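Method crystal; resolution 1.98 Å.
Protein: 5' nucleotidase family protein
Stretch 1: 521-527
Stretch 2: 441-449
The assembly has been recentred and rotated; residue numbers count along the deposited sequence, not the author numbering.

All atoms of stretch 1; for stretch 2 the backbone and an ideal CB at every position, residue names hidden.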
ATOM      1  N   VAL A 521      -3.160   4.396 -27.571  1.00 26.73           N
ATOM      2  CA  VAL A 521      -1.982   3.678 -27.053  1.00 25.44           C
ATOM      3  C   VAL A 521      -1.362   2.976 -28.242  1.00 27.11           C
ATOM      4  O   VAL A 521      -1.999   2.151 -28.906  1.00 27.14           O
ATOM      5  CB  VAL A 521      -2.327   2.691 -25.927  1.00 24.75           C
ATOM      6  CG1 VAL A 521      -1.070   1.997 -25.409  1.00 24.52           C
ATOM      7  CG2 VAL A 521      -3.002   3.415 -24.780  1.00 23.60           C
ATOM      8  N   ASP A 522      -0.121   3.338 -28.515  1.00 26.53           N
ATOM      9  CA  ASP A 522       0.582   2.824 -29.640  1.00 28.02           C
ATOM     10  C   ASP A 522       2.067   2.865 -29.296  1.00 27.67           C
ATOM     11  O   ASP A 522       2.695   3.921 -29.352  1.00 27.99           O
ATOM     12  CB  ASP A 522       0.254   3.719 -30.827  1.00 30.67           C
ATOM     13  CG  ASP A 522       0.965   3.311 -32.090  1.00 32.96           C
ATOM     14  OD1 ASP A 522       1.611   2.260 -32.098  1.00 32.69           O
ATOM     15  OD2 ASP A 522       0.860   4.057 -33.070  1.00 35.82           O
ATOM     16  N   PHE A 523       2.612   1.719 -28.900  1.00 26.80           N
ATOM     17  CA  PHE A 523       4.014   1.628 -28.504  1.00 26.48           C
ATOM     18  C   PHE A 523       4.525   0.223 -28.745  1.00 26.59           C
ATOM     19  O   PHE A 523       3.748  -0.686 -28.997  1.00 26.92           O
ATOM     20  CB  PHE A 523       4.206   2.009 -27.031  1.00 26.19           C
ATOM     21  CG  PHE A 523       3.629   1.021 -26.052  1.00 25.44           C
ATOM     22  CD1 PHE A 523       2.274   1.018 -25.753  1.00 26.16           C
ATOM     23  CD2 PHE A 523       4.456   0.099 -25.404  1.00 25.61           C
ATOM     24  CE1 PHE A 523       1.749   0.109 -24.836  1.00 25.04           C
ATOM     25  CE2 PHE A 523       3.943  -0.814 -24.493  1.00 25.14           C
ATOM     26  CZ  PHE A 523       2.588  -0.811 -24.211  1.00 25.60           C
ATOM     27  N   LYS A 524       5.832   0.061 -28.644  1.00 26.37           N
ATOM     28  CA  LYS A 524       6.479  -1.208 -28.899  1.00 27.21           C
ATOM     29  C   LYS A 524       7.580  -1.379 -27.919  1.00 25.42           C
ATOM     30  O   LYS A 524       8.263  -0.405 -27.580  1.00 26.33           O
ATOM     31  CB  LYS A 524       7.156  -1.198 -30.284  1.00 30.31           C
ATOM     32  CG  LYS A 524       6.273  -0.765 -31.413  1.00 33.28           C
ATOM     33  CD  LYS A 524       7.077  -0.649 -32.700  1.00 36.56           C
ATOM     34  CE  LYS A 524       6.282   0.068 -33.754  1.00 39.71           C
ATOM     35  NZ  LYS A 524       7.107   0.251 -34.990  1.00 43.05           N
ATOM     36  N   VAL A 525       7.783  -2.619 -27.484  1.00 24.28           N
ATOM     37  CA  VAL A 525       8.858  -2.944 -26.555  1.00 22.91           C
ATOM     38  C   VAL A 525       9.614  -4.100 -27.130  1.00 24.33           C
ATOM     39  O   VAL A 525       9.023  -5.092 -27.504  1.00 25.34           O
ATOM     40  CB  VAL A 525       8.324  -3.321 -25.176  1.00 21.21           C
ATOM     41  CG1 VAL A 525       9.482  -3.615 -24.228  1.00 21.03           C
ATOM     42  CG2 VAL A 525       7.487  -2.181 -24.658  1.00 21.11           C
ATOM     43  N   GLU A 526      10.919  -3.949 -27.235  1.00 25.71           N
ATOM     44  CA  GLU A 526      11.740  -4.977 -27.807  1.00 27.75           C
ATOM     45  C   GLU A 526      13.138  -4.748 -27.303  1.00 27.50           C
ATOM     46  O   GLU A 526      13.363  -3.803 -26.552  1.00 26.21           O
ATOM     47  CB  GLU A 526      11.684  -4.864 -29.318  1.00 30.90           C
ATOM     48  CG  GLU A 526      12.302  -3.589 -29.865  1.00 31.84           C
ATOM     49  CD  GLU A 526      12.099  -3.458 -31.352  1.00 36.17           C
ATOM     50  OE1 GLU A 526      13.068  -3.719 -32.104  1.00 36.58           O
ATOM     51  OE2 GLU A 526      10.957  -3.157 -31.767  1.00 38.32           O
ATOM     52  N   LYS A 527      14.081  -5.602 -27.684  1.00 28.57           N
ATOM     53  CA  LYS A 527      15.467  -5.388 -27.274  1.00 29.55           C
ATOM     54  C   LYS A 527      15.973  -4.047 -27.803  1.00 29.45           C
ATOM     55  O   LYS A 527      15.487  -3.604 -28.846  1.00 31.29           O
ATOM     56  CB  LYS A 527      16.393  -6.477 -27.816  1.00 31.28           C
ATOM     57  CG  LYS A 527      16.263  -7.859 -27.196  1.00 31.65           C
ATOM     58  CD  LYS A 527      17.357  -8.742 -27.782  1.00 33.21           C
ATOM     59  CE  LYS A 527      17.426 -10.108 -27.143  1.00 34.24           C
ATOM     60  NZ  LYS A 527      18.647 -10.800 -27.625  1.00 35.17           N
ATOM     61  OXT LYS A 527      16.878  -3.390 -27.252  1.00 28.38           O
ATOM     62  N   UNK A 441       3.201   8.031 -29.014  1.00 25.11           N
ATOM     63  CA  UNK A 441       3.680   6.752 -29.483  1.00 24.85           C
ATOM     64  C   UNK A 441       5.184   6.728 -29.240  1.00 23.87           C
ATOM     65  O   UNK A 441       5.838   7.774 -29.271  1.00 25.78           O
ATOM     66  CB  UNK A 441       3.336   6.523 -30.956  1.00 24.85           C
ATOM     67  N   UNK A 442       5.719   5.533 -29.013  1.00 23.54           N
ATOM     68  CA  UNK A 442       7.134   5.350 -28.656  1.00 22.50           C
ATOM     69  C   UNK A 442       7.588   3.905 -28.772  1.00 22.14           C
ATOM     70  O   UNK A 442       6.792   2.970 -28.842  1.00 22.09           O
ATOM     71  CB  UNK A 442       7.382   5.844 -27.229  1.00 22.50           C
ATOM     72  N   UNK A 443       8.901   3.748 -28.779  1.00 22.09           N
ATOM     73  CA  UNK A 443       9.548   2.485 -28.897  1.00 22.41           C
ATOM     74  C   UNK A 443      10.499   2.382 -27.720  1.00 22.35           C
ATOM     75  O   UNK A 443      11.274   3.314 -27.453  1.00 22.55           O
ATOM     76  CB  UNK A 443      10.264   2.335 -30.241  1.00 22.41           C
ATOM     77  N   UNK A 444      10.402   1.281 -26.978  1.00 22.01           N
ATOM     78  CA  UNK A 444      11.307   1.018 -25.871  1.00 20.98           C
ATOM     79  C   UNK A 444      12.281  -0.070 -26.299  1.00 21.51           C
ATOM     80  O   UNK A 444      11.856  -1.126 -26.742  1.00 22.01           O
ATOM     81  CB  UNK A 444      10.542   0.611 -24.610  1.00 20.98           C
ATOM     82  N   UNK A 445      13.576   0.203 -26.182  1.00 22.19           N
ATOM     83  CA  UNK A 445      14.644  -0.749 -26.506  1.00 23.54           C
ATOM     84  C   UNK A 445      15.255  -1.223 -25.194  1.00 23.61           C
ATOM     85  O   UNK A 445      16.148  -0.583 -24.655  1.00 24.03           O
ATOM     86  CB  UNK A 445      15.704  -0.122 -27.414  1.00 23.54           C
ATOM     87  N   UNK A 446      14.791  -2.368 -24.708  1.00 24.07           N
ATOM     88  CA  UNK A 446      15.193  -2.884 -23.374  1.00 24.69           C
ATOM     89  C   UNK A 446      16.689  -3.244 -23.290  1.00 25.39           C
ATOM     90  O   UNK A 446      17.283  -3.131 -22.248  1.00 24.86           O
ATOM     91  CB  UNK A 446      14.361  -4.121 -23.029  1.00 24.69           C
ATOM     92  N   UNK A 447      17.298  -3.600 -24.409  1.00 25.79           N
ATOM     93  CA  UNK A 447      18.723  -3.939 -24.414  1.00 27.31           C
ATOM     94  C   UNK A 447      19.644  -2.735 -24.201  1.00 27.29           C
ATOM     95  O   UNK A 447      20.837  -2.905 -23.992  1.00 28.28           O
ATOM     96  CB  UNK A 447      19.080  -4.616 -25.739  1.00 27.31           C
ATOM     97  N   UNK A 448      19.100  -1.518 -24.263  1.00 25.77           N
ATOM     98  CA  UNK A 448      19.914  -0.297 -24.102  1.00 25.42           C
ATOM     99  C   UNK A 448      19.945   0.152 -22.649  1.00 25.11           C
ATOM    100  O   UNK A 448      19.054  -0.208 -21.888  1.00 24.48           O
ATOM    101  CB  UNK A 448      19.372   0.832 -24.981  1.00 25.42           C
ATOM    102  N   UNK A 449      20.954   0.954 -22.257  1.00 25.67           N
ATOM    103  CA  UNK A 449      21.032   1.335 -20.854  1.00 25.98           C
ATOM    104  C   UNK A 449      19.815   2.100 -20.386  1.00 25.22           C
ATOM    105  O   UNK A 449      19.192   2.830 -21.167  1.00 23.35           O
ATOM    106  CB  UNK A 449      22.287   2.175 -20.609  1.00 25.98           C
TER

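Stretch 2 runs parallel to the strand of stretch 1, the two axes 7° apart and 4.7 Å at closest approach, so successive positions of 441-445 alternate between the sheet face bearing Asp522, Lys524 and Glu526 and the face bearing Phe523 and Val525.

Position 441 shares a face with Asp522. Its ideal CB lies 3.1 Å from Asp522 O, a tight approach, while its CA makes a CA-H...O contact with the same oxygen at 3.0 Å. A small or polar side chain suits the crowded start. The deposited residue is Ser441, at chi1 66° (p), its CB 4.1 Å from Asp522 OD2.

Position 442 points to the face of Phe523, with ideal CB 5.0 Å from Phe523 CB. That gap invites a large apolar or aromatic group that can reach back. It is Tyr442, whose ring lies across Phe523 CB: the carbon is 3.5 Å from the centroid of the Tyr442 ring, 11° off the normal, a CH-pi contact. The two rings are near parallel (10°) but slid apart, centroids 5.2 Å from each other, so they barely overlap. The backbone adds a weak bond from Tyr442 N to Asp522 O (3.4 Å) and receives one from Lys524 N to Tyr442 O (3.1 Å).

At position 443, on the face of Lys524, the ideal CB is 4.3 Å from Lys524 O. Beta-branched or polar residues would fit the extended backbone (-126/128). Thr443 occupies it; its OG1 sits 4.3 Å from Lys524 CD, and the hydroxyl finds its hydrogen bond elsewhere in the structure.

Position 444 returns to the apolar face, its ideal CB 4.1 Å from Val525 CG2. Valine, isoleucine or leucine would all serve. Ile444 packs there, its CB 4.1 Å from Val525 CG2, and its backbone is well bonded: Ile444 N to Lys524 O at 2.8 Å and 173°, Glu526 N to Ile444 O at 3.0 Å.

Position 445 faces the C-terminal carboxylate, with ideal CB 3.5 Å from Lys527 OXT. A donor is favoured, whether histidine, asparagine or a longer basic group. His445 supplies one: ND1 donates to Lys527 O at 2.9 Å, the oxygen lying at the ring edge near its plane.

Position 446 points sideways, its ideal CB 5.0 Å from Val525 CG1, so a modest aliphatic group suits. Val446 brings CG2 to 3.5 Å from Val525 CG1, and Val446 N donates to Glu526 O at 2.7 Å.

At position 447 an ideal CB would clash with Lys527 OXT at 2.9 Å, which argues for glycine. Gly447 it is, and Gly447 N donates to Lys527 OXT, also at 2.9 Å.

Position 448 closes a type I turn that begins at His445, and its CA-to-CB bond points sideways; a long polar chain could return. Arg448 does so through water 1, which accepts from Arg448 NE (3.0 Å) and donates to Lys527 OXT (2.8 Å).

Position 449 has nothing of stretch 1 within 5.5 Å of its ideal CB, leaving the choice wide; phi -61° permits proline, and Pro449 is found.

Stretch 2 (441-449) SYTIHVGRP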
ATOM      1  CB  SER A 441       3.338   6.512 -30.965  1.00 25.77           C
ATOM      2  OG  SER A 441       4.011   7.418 -31.787  1.00 26.76           O
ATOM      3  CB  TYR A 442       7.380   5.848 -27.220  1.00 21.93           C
ATOM      4  CG  TYR A 442       6.435   5.249 -26.186  1.00 21.71           C
ATOM      5  CD1 TYR A 442       5.139   5.743 -26.031  1.00 22.52           C
ATOM      6  CD2 TYR A 442       6.840   4.209 -25.338  1.00 21.04           C
ATOM      7  CE1 TYR A 442       4.266   5.196 -25.086  1.00 22.15           C
ATOM      8  CE2 TYR A 442       5.970   3.667 -24.399  1.00 21.17           C
ATOM      9  CZ  TYR A 442       4.683   4.168 -24.273  1.00 21.73           C
ATOM     10  OH  TYR A 442       3.813   3.627 -23.327  1.00 21.71           O
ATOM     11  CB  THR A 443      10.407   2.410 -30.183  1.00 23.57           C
ATOM     12  OG1 THR A 443       9.575   2.565 -31.340  1.00 23.92           O
ATOM     13  CG2 THR A 443      11.128   1.069 -30.258  1.00 24.83           C
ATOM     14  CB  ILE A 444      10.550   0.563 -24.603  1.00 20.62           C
ATOM     15  CG1 ILE A 444       9.701   1.711 -24.031  1.00 20.70           C
ATOM     16  CG2 ILE A 444      11.553   0.107 -23.568  1.00 20.81           C
ATOM     17  CD1 ILE A 444       8.796   1.300 -22.850  1.00 21.23           C
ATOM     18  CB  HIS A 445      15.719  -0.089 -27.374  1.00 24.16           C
ATOM     19  CG  HIS A 445      15.279   0.170 -28.778  1.00 24.96           C
ATOM     20  ND1 HIS A 445      15.310  -0.802 -29.750  1.00 25.91           N
ATOM     21  CD2 HIS A 445      14.787   1.279 -29.376  1.00 25.01           C
ATOM     22  CE1 HIS A 445      14.859  -0.309 -30.887  1.00 25.10           C
ATOM     23  NE2 HIS A 445      14.546   0.955 -30.689  1.00 26.06           N
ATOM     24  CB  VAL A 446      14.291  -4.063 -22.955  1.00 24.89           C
ATOM     25  CG1 VAL A 446      14.559  -4.470 -21.500  1.00 25.46           C
ATOM     26  CG2 VAL A 446      12.824  -3.661 -23.120  1.00 24.39           C
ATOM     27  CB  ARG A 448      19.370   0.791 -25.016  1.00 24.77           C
ATOM     28  CG  ARG A 448      19.436   0.360 -26.485  1.00 24.87           C
ATOM     29  CD  ARG A 448      18.793   1.357 -27.407  1.00 24.18           C
ATOM     30  NE  ARG A 448      18.737   0.834 -28.764  1.00 24.19           N
ATOM     31  CZ  ARG A 448      18.316   1.522 -29.821  1.00 23.46           C
ATOM     32  NH1 ARG A 448      17.910   2.794 -29.689  1.00 23.05           N
ATOM     33  NH2 ARG A 448      18.317   0.943 -31.015  1.00 23.05           N
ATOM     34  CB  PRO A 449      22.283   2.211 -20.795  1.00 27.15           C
ATOM     35  CG  PRO A 449      23.127   1.717 -21.919  1.00 27.63           C
ATOM     36  CD  PRO A 449      22.150   1.378 -23.007  1.00 26.74           C
TER
HETATM   37  O   HOH W   1      18.379  -2.127 -29.225  1.00 22.42           O
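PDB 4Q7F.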